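Local coordinates for protein diaminopimelate decarboxylase (Helicobacter pylori, PDB 2QGH) that probably catalyses the pyridoxal-5'-phosphate-dependent decarboxylation of diaminopimelate to L-lysine, the last step of bacterial lysine biosynthesis, at residues V87-G90 against E91-A95. Residues are numbered along the deposited sequence; the frame is centred on the assembly and turned at random.
Sequences VSIG and EIQRA
Ser88 caps helix 89-97: its OG accepts from Glu91 N at 3.1 Å, with an N-H...O angle of 152°. The 71° chi1 sets OG between the backbone N and the carbonyl carbon, facing the first helical turn, and the same hydroxyl hydrogen-bonds the backbone O of Asn387 of the second subunit.

A second polar contact runs back from the helix. Glu91 OE1 accepts from Val87 N at 2.7 Å, the donor lying 38° out of the carboxylate plane. With CG beside its own backbone N and the chain extended beyond, the carboxylate reaches past Ser88, and Val87 CG1 lies 3.4 Å from Glu91 OE1.

The helical ladder starts at the cap itself, Ile92 N donating to Ser88 O at 3.1 Å, and continues with Gln93 N to Ile89 O at 2.8 Å and Arg94 N to Gly90 O at 3.1 Å.

Apolar contact is slighter: Ile89 CD1 lies 4.3 Å from Ile92 CB and 3.9 Å from CG in the aliphatic stem of Gln93. Further along, Arg94 forms a salt bridge with Glu418 of the second subunit.

Together these contacts describe an N-capped helix start two residues after strand 83-86, within a beta-alpha-beta unit of the eight-stranded PLP-binding barrel, with the second subunit packed against it.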
loop_
_atom_site.group_PDB
_atom_site.type_symbol
_atom_site.label_atom_id
_atom_site.label_comp_id
_atom_site.label_asym_id
_atom_site.label_seq_id
_atom_site.Cartn_x
_atom_site.Cartn_y
_atom_site.Cartn_z
ATOM N N VAL A 87 -11.041 7.560 12.165
ATOM C CA VAL A 87 -10.431 8.643 11.402
ATOM C C VAL A 87 -11.173 8.886 10.089
ATOM O O VAL A 87 -10.726 9.662 9.245
ATOM C CB VAL A 87 -8.912 8.357 11.137
ATOM C CG1 VAL A 87 -8.740 7.201 10.124
ATOM C CG2 VAL A 87 -8.220 9.622 10.663
ATOM N N SER A 88 -12.322 8.237 9.928
ATOM C CA SER A 88 -13.126 8.391 8.714
ATOM C C SER A 88 -14.555 7.935 8.948
ATOM O O SER A 88 -14.824 7.174 9.877
ATOM C CB SER A 88 -12.539 7.559 7.572
ATOM O OG SER A 88 -12.733 6.173 7.810
ATOM N N ILE A 89 -15.475 8.391 8.105
ATOM C CA ILE A 89 -16.864 7.980 8.241
ATOM C C ILE A 89 -16.912 6.472 8.055
ATOM O O ILE A 89 -17.708 5.784 8.691
ATOM C CB ILE A 89 -17.790 8.684 7.203
ATOM C CG1 ILE A 89 -19.226 8.168 7.355
ATOM C CG2 ILE A 89 -17.283 8.456 5.791
ATOM C CD1 ILE A 89 -19.807 8.351 8.762
ATOM N N GLY A 90 -16.038 5.957 7.195
ATOM C CA GLY A 90 -15.988 4.521 6.962
ATOM C C GLY A 90 -15.699 3.744 8.243
ATOM O O GLY A 90 -16.303 2.698 8.493
ATOM N N GLU A 91 -14.778 4.246 9.061
ATOM C CA GLU A 91 -14.454 3.569 10.312
ATOM C C GLU A 91 -15.574 3.734 11.342
ATOM O O GLU A 91 -15.835 2.831 12.139
ATOM C CB GLU A 91 -13.130 4.095 10.894
ATOM C CG GLU A 91 -11.913 3.802 10.048
ATOM C CD GLU A 91 -10.603 4.105 10.769
ATOM O OE1 GLU A 91 -10.626 4.901 11.729
ATOM O OE2 GLU A 91 -9.550 3.562 10.370
ATOM N N ILE A 92 -16.228 4.890 11.337
ATOM C CA ILE A 92 -17.318 5.128 12.260
ATOM C C ILE A 92 -18.448 4.154 11.920
ATOM O O ILE A 92 -19.042 3.532 12.814
ATOM C CB ILE A 92 -17.831 6.586 12.164
ATOM C CG1 ILE A 92 -16.720 7.553 12.574
ATOM C CG2 ILE A 92 -19.056 6.776 13.049
ATOM C CD1 ILE A 92 -17.149 9.004 12.607
ATOM N N GLN A 93 -18.735 4.007 10.626
ATOM C CA GLN A 93 -19.791 3.099 10.206
ATOM C C GLN A 93 -19.462 1.666 10.581
ATOM O O GLN A 93 -20.340 0.935 11.029
ATOM C CB GLN A 93 -20.059 3.218 8.698
ATOM C CG GLN A 93 -20.620 4.586 8.294
ATOM C CD GLN A 93 -21.279 4.586 6.918
ATOM O OE1 GLN A 93 -21.762 5.628 6.446
ATOM N NE2 GLN A 93 -21.318 3.421 6.274
ATOM N N ARG A 94 -18.205 1.261 10.402
ATOM C CA ARG A 94 -17.788 -0.098 10.767
ATOM C C ARG A 94 -18.041 -0.335 12.256
ATOM O O ARG A 94 -18.669 -1.321 12.641
ATOM C CB ARG A 94 -16.296 -0.308 10.514
ATOM C CG ARG A 94 -15.875 -0.490 9.063
ATOM C CD ARG A 94 -14.362 -0.619 9.004
ATOM N NE ARG A 94 -13.871 -1.220 7.766
ATOM C CZ ARG A 94 -13.908 -2.519 7.490
ATOM N NH1 ARG A 94 -14.412 -3.368 8.368
ATOM N NH2 ARG A 94 -13.435 -2.970 6.334
ATOM N N ALA A 95 -17.531 0.581 13.078
ATOM C CA ALA A 95 -17.666 0.505 14.526
ATOM C C ALA A 95 -19.113 0.358 14.975
ATOM O O ALA A 95 -19.428 -0.515 15.789
ATOM C CB ALA A 95 -17.046 1.739 15.176
#